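Local coordinates for protein proliferating cell nuclear antigen (Entamoeba histolytica, PDB 3P91) that serves in DNA replication as a three-subunit sliding ring that probably increases the processivity of DNA polymerase delta during elongation, at residues Leu73-Leu87 with Thr115-Ala127. Residues are numbered along the deposited sequence; the frame is centred on the assembly and turned at random.
Sequences LGINLTHLSKILKAL and TMKFGLNLVDIEA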
loop_
_atom_site.group_PDB
_atom_site.type_symbol
_atom_site.label_atom_id
_atom_site.label_comp_id
_atom_site.label_asym_id
_atom_site.label_seq_id
_atom_site.Cartn_x
_atom_site.Cartn_y
_atom_site.Cartn_z
ATOM N N LEU A 73 -34.482 7.750 -6.224
ATOM C CA LEU A 73 -33.682 6.618 -6.683
ATOM C C LEU A 73 -33.108 5.823 -5.518
ATOM O O LEU A 73 -32.318 6.340 -4.736
ATOM C CB LEU A 73 -32.538 7.101 -7.574
ATOM C CG LEU A 73 -32.865 8.111 -8.670
ATOM C CD1 LEU A 73 -31.590 8.747 -9.155
ATOM C CD2 LEU A 73 -33.604 7.466 -9.819
ATOM N N GLY A 74 -33.514 4.561 -5.416
ATOM C CA GLY A 74 -33.007 3.668 -4.392
ATOM C C GLY A 74 -31.634 3.137 -4.753
ATOM O O GLY A 74 -31.495 2.291 -5.631
ATOM N N ILE A 75 -30.615 3.620 -4.053
ATOM C CA ILE A 75 -29.236 3.372 -4.450
ATOM C C ILE A 75 -28.380 2.611 -3.435
ATOM O O ILE A 75 -28.230 3.037 -2.295
ATOM C CB ILE A 75 -28.537 4.694 -4.798
ATOM C CG1 ILE A 75 -28.960 5.152 -6.194
ATOM C CG2 ILE A 75 -27.038 4.538 -4.722
ATOM C CD1 ILE A 75 -28.452 6.516 -6.558
ATOM N N ASN A 76 -27.824 1.482 -3.872
ATOM C CA ASN A 76 -26.815 0.757 -3.103
ATOM C C ASN A 76 -25.464 1.422 -3.313
ATOM O O ASN A 76 -24.888 1.343 -4.402
ATOM C CB ASN A 76 -26.750 -0.717 -3.520
ATOM C CG ASN A 76 -25.694 -1.499 -2.752
ATOM O OD1 ASN A 76 -24.548 -1.068 -2.627
ATOM N ND2 ASN A 76 -26.082 -2.655 -2.231
ATOM N N LEU A 77 -24.972 2.080 -2.268
ATOM C CA LEU A 77 -23.779 2.909 -2.368
ATOM C C LEU A 77 -22.511 2.101 -2.609
ATOM O O LEU A 77 -21.547 2.605 -3.185
ATOM C CB LEU A 77 -23.649 3.795 -1.128
ATOM C CG LEU A 77 -24.746 4.865 -1.094
ATOM C CD1 LEU A 77 -25.101 5.252 0.315
ATOM C CD2 LEU A 77 -24.339 6.080 -1.909
ATOM N N THR A 78 -22.513 0.844 -2.182
ATOM C CA THR A 78 -21.391 -0.034 -2.469
ATOM C C THR A 78 -21.271 -0.222 -3.981
ATOM O O THR A 78 -20.170 -0.191 -4.538
ATOM C CB THR A 78 -21.525 -1.395 -1.752
ATOM O OG1 THR A 78 -21.302 -1.215 -0.350
ATOM C CG2 THR A 78 -20.510 -2.379 -2.277
ATOM N N HIS A 79 -22.405 -0.388 -4.649
ATOM C CA HIS A 79 -22.393 -0.597 -6.090
ATOM C C HIS A 79 -22.065 0.665 -6.871
ATOM O O HIS A 79 -21.412 0.601 -7.913
ATOM C CB HIS A 79 -23.710 -1.200 -6.554
ATOM C CG HIS A 79 -23.980 -2.538 -5.957
ATOM N ND1 HIS A 79 -25.187 -3.189 -6.089
ATOM C CD2 HIS A 79 -23.194 -3.346 -5.206
ATOM C CE1 HIS A 79 -25.129 -4.345 -5.451
ATOM N NE2 HIS A 79 -23.930 -4.464 -4.906
ATOM N N LEU A 80 -22.508 1.808 -6.363
ATOM C CA LEU A 80 -22.249 3.078 -7.028
ATOM C C LEU A 80 -20.788 3.504 -6.916
ATOM O O LEU A 80 -20.224 4.055 -7.857
ATOM C CB LEU A 80 -23.174 4.171 -6.486
ATOM C CG LEU A 80 -22.994 5.583 -7.047
ATOM C CD1 LEU A 80 -23.118 5.587 -8.551
ATOM C CD2 LEU A 80 -24.016 6.518 -6.433
ATOM N N SER A 81 -20.165 3.255 -5.772
ATOM C CA SER A 81 -18.777 3.663 -5.596
ATOM C C SER A 81 -17.865 2.831 -6.494
ATOM O O SER A 81 -16.948 3.360 -7.124
ATOM C CB SER A 81 -18.347 3.573 -4.130
ATOM O OG SER A 81 -17.824 2.295 -3.820
ATOM N N LYS A 82 -18.131 1.531 -6.567
ATOM C CA LYS A 82 -17.421 0.662 -7.510
ATOM C C LYS A 82 -17.471 1.189 -8.951
ATOM O O LYS A 82 -16.484 1.138 -9.678
ATOM C CB LYS A 82 -17.956 -0.774 -7.438
ATOM C CG LYS A 82 -17.666 -1.462 -6.109
ATOM C CD LYS A 82 -18.065 -2.926 -6.111
ATOM C CE LYS A 82 -17.142 -3.749 -6.980
ATOM N NZ LYS A 82 -17.478 -5.199 -6.928
ATOM N N ILE A 83 -18.621 1.706 -9.359
ATOM C CA ILE A 83 -18.736 2.324 -10.672
ATOM C C ILE A 83 -17.952 3.633 -10.757
ATOM O O ILE A 83 -17.229 3.872 -11.724
ATOM C CB ILE A 83 -20.201 2.599 -11.030
ATOM C CG1 ILE A 83 -21.012 1.307 -10.964
ATOM C CG2 ILE A 83 -20.296 3.215 -12.400
ATOM C CD1 ILE A 83 -22.477 1.487 -11.311
ATOM N N LEU A 84 -18.103 4.477 -9.738
ATOM C CA LEU A 84 -17.468 5.793 -9.709
ATOM C C LEU A 84 -15.952 5.722 -9.604
ATOM O O LEU A 84 -15.241 6.582 -10.118
ATOM C CB LEU A 84 -18.024 6.615 -8.552
ATOM C CG LEU A 84 -19.492 6.973 -8.706
ATOM C CD1 LEU A 84 -19.853 8.052 -7.720
ATOM C CD2 LEU A 84 -19.735 7.430 -10.131
ATOM N N LYS A 85 -15.459 4.698 -8.922
ATOM C CA LYS A 85 -14.022 4.489 -8.806
ATOM C C LYS A 85 -13.372 4.221 -10.170
ATOM O O LYS A 85 -12.161 4.377 -10.332
ATOM C CB LYS A 85 -13.727 3.342 -7.835
ATOM N N ALA A 86 -14.178 3.829 -11.151
ATOM C CA ALA A 86 -13.669 3.561 -12.489
ATOM C C ALA A 86 -13.485 4.833 -13.302
ATOM O O ALA A 86 -12.907 4.807 -14.385
ATOM C CB ALA A 86 -14.588 2.599 -13.223
ATOM N N LEU A 87 -13.973 5.947 -12.776
ATOM C CA LEU A 87 -13.968 7.192 -13.527
ATOM C C LEU A 87 -12.807 8.071 -13.105
ATOM O O LEU A 87 -12.220 7.862 -12.049
ATOM C CB LEU A 87 -15.286 7.934 -13.321
ATOM C CG LEU A 87 -16.526 7.373 -14.022
ATOM C CD1 LEU A 87 -16.593 5.858 -13.958
ATOM C CD2 LEU A 87 -17.774 7.977 -13.430
ATOM N N THR A 115 -15.826 6.725 -24.161
ATOM C CA THR A 115 -17.072 6.925 -23.444
ATOM C C THR A 115 -17.485 5.655 -22.722
ATOM O O THR A 115 -17.500 4.574 -23.303
ATOM C CB THR A 115 -18.199 7.335 -24.385
ATOM O OG1 THR A 115 -17.945 8.652 -24.888
ATOM C CG2 THR A 115 -19.514 7.330 -23.638
ATOM N N MET A 116 -17.828 5.788 -21.451
ATOM C CA MET A 116 -18.239 4.639 -20.670
ATOM C C MET A 116 -19.684 4.795 -20.226
ATOM O O MET A 116 -20.077 5.838 -19.710
ATOM C CB MET A 116 -17.311 4.474 -19.471
ATOM C CG MET A 116 -15.841 4.374 -19.863
ATOM S SD MET A 116 -14.689 4.473 -18.477
ATOM C CE MET A 116 -15.175 3.036 -17.532
ATOM N N LYS A 117 -20.488 3.765 -20.448
ATOM C CA LYS A 117 -21.872 3.811 -20.028
ATOM C C LYS A 117 -22.149 2.646 -19.106
ATOM O O LYS A 117 -21.856 1.499 -19.426
ATOM C CB LYS A 117 -22.815 3.776 -21.231
ATOM N N PHE A 118 -22.710 2.949 -17.947
ATOM C CA PHE A 118 -23.072 1.915 -17.000
ATOM C C PHE A 118 -24.563 1.969 -16.768
ATOM O O PHE A 118 -25.147 3.045 -16.705
ATOM C CB PHE A 118 -22.359 2.134 -15.674
ATOM C CG PHE A 118 -20.936 2.576 -15.817
ATOM C CD1 PHE A 118 -19.896 1.684 -15.626
ATOM C CD2 PHE A 118 -20.632 3.889 -16.141
ATOM C CE1 PHE A 118 -18.586 2.090 -15.753
ATOM C CE2 PHE A 118 -19.322 4.300 -16.273
ATOM C CZ PHE A 118 -18.300 3.403 -16.077
ATOM N N GLY A 119 -25.176 0.798 -16.662
ATOM C CA GLY A 119 -26.529 0.691 -16.163
ATOM C C GLY A 119 -26.456 0.149 -14.750
ATOM O O GLY A 119 -26.113 -1.010 -14.546
ATOM N N LEU A 120 -26.746 0.995 -13.770
ATOM C CA LEU A 120 -26.807 0.553 -12.386
ATOM C C LEU A 120 -28.230 0.169 -12.006
ATOM O O LEU A 120 -29.143 0.980 -12.112
ATOM C CB LEU A 120 -26.322 1.651 -11.448
ATOM C CG LEU A 120 -26.681 1.405 -9.980
ATOM C CD1 LEU A 120 -26.076 0.090 -9.483
ATOM C CD2 LEU A 120 -26.238 2.571 -9.112
ATOM N N ASN A 121 -28.419 -1.067 -11.563
ATOM C CA ASN A 121 -29.731 -1.514 -11.119
ATOM C C ASN A 121 -30.122 -0.779 -9.858
ATOM O O ASN A 121 -29.363 -0.747 -8.902
ATOM C CB ASN A 121 -29.722 -3.014 -10.838
ATOM C CG ASN A 121 -29.335 -3.831 -12.050
ATOM O OD1 ASN A 121 -29.742 -3.533 -13.170
ATOM N ND2 ASN A 121 -28.535 -4.869 -11.832
ATOM N N LEU A 122 -31.305 -0.183 -9.859
ATOM C CA LEU A 122 -31.788 0.502 -8.674
ATOM C C LEU A 122 -32.388 -0.496 -7.701
ATOM O O LEU A 122 -32.700 -1.633 -8.061
ATOM C CB LEU A 122 -32.820 1.567 -9.038
ATOM C CG LEU A 122 -32.271 2.662 -9.943
ATOM C CD1 LEU A 122 -33.342 3.655 -10.319
ATOM C CD2 LEU A 122 -31.131 3.345 -9.247
ATOM N N VAL A 123 -32.552 -0.052 -6.464
ATOM C CA VAL A 123 -33.054 -0.895 -5.402
ATOM C C VAL A 123 -34.349 -0.326 -4.826
ATOM O O VAL A 123 -34.683 0.846 -5.033
ATOM C CB VAL A 123 -32.008 -1.007 -4.283
ATOM C CG1 VAL A 123 -32.376 -2.124 -3.321
ATOM C CG2 VAL A 123 -30.632 -1.253 -4.883
ATOM N N ASP A 124 -35.087 -1.175 -4.120
ATOM C CA ASP A 124 -36.251 -0.732 -3.376
ATOM C C ASP A 124 -35.859 -0.467 -1.938
ATOM O O ASP A 124 -35.478 -1.378 -1.205
ATOM C CB ASP A 124 -37.360 -1.773 -3.427
ATOM C CG ASP A 124 -38.334 -1.519 -4.544
ATOM O OD1 ASP A 124 -38.475 -0.341 -4.936
ATOM O OD2 ASP A 124 -38.954 -2.492 -5.028
ATOM N N ILE A 125 -35.946 0.792 -1.540
ATOM C CA ILE A 125 -35.612 1.169 -0.186
ATOM C C ILE A 125 -36.861 1.647 0.528
ATOM O O ILE A 125 -37.425 2.686 0.193
ATOM C CB ILE A 125 -34.527 2.241 -0.176
ATOM C CG1 ILE A 125 -33.293 1.709 -0.908
ATOM C CG2 ILE A 125 -34.188 2.627 1.242
ATOM C CD1 ILE A 125 -32.112 2.627 -0.865
ATOM N N GLU A 126 -37.311 0.859 1.496
ATOM C CA GLU A 126 -38.500 1.204 2.261
ATOM C C GLU A 126 -38.053 1.873 3.548
ATOM O O GLU A 126 -37.670 1.202 4.505
ATOM N N ALA A 127 -38.087 3.199 3.566
ATOM C CA ALA A 127 -37.578 3.942 4.708
ATOM C C ALA A 127 -38.504 5.086 5.070
ATOM O O ALA A 127 -39.000 5.803 4.195
HETATM O O HOH W 1 -28.058 1.072 -6.653
#
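Ile83 plants its CG2 methyl over one face of the Phe118 ring, 3.6 Å from the centroid and 16° off the ring normal, a CH-pi contact that illustrates how a helix beds onto a strand of the neighbouring sheet. The branched side chain works in two directions. Its chi1 of -57° sets CG2 anti to the backbone N, over the ring, while the other branch reaches Leu120, with CD1 3.9 Å from Leu120 CB. Leu87 approaches the ring's far end obliquely, its CD1 3.7 Å from Phe118 CZ.

Leu120 is the complementary bump. It rises from the strand into a hollow walled by His79, Leu80 and Ile83, one methyl, CD1, lying 4.0 Å from His79 CB and the other turned to Leu80 CB. The axes of helix 77-84 and strand 115-121 come within 9.5 Å and run nearly antiparallel (169°), which lets the pairs Leu80-Leu120 and Ile83-Phe118 follow in order along both.

Ahead of the helix, where strand 71-76 ends, the fit changes from side chains to backbone. Gly74, having no side chain, lets the chain of Val123 draw close: Val123 N donates to Gly74 O (2.7 Å), and Gly74 CA makes a CA-H...O contact of 3.3 Å with Val123 O. Ile125 CD1 rests against the same glycine, while Leu122 packs against Leu73 and Ile75. One water bridges Asn76 N and Asn121 O, and the Asn76 side chain caps the helix.

As in other PCNA rings, helix 77-84 belongs to the inner layer, and residues 122-127 probably begin the interdomain connecting loop. Helix 14-25 flanks helix 77-84, with Val21 against Leu80; strand 103-109 pairs with 115-121, and strand 30-36 pairs with 71-76. Along 115-119 a strand of a second subunit continues the sheet across the interface.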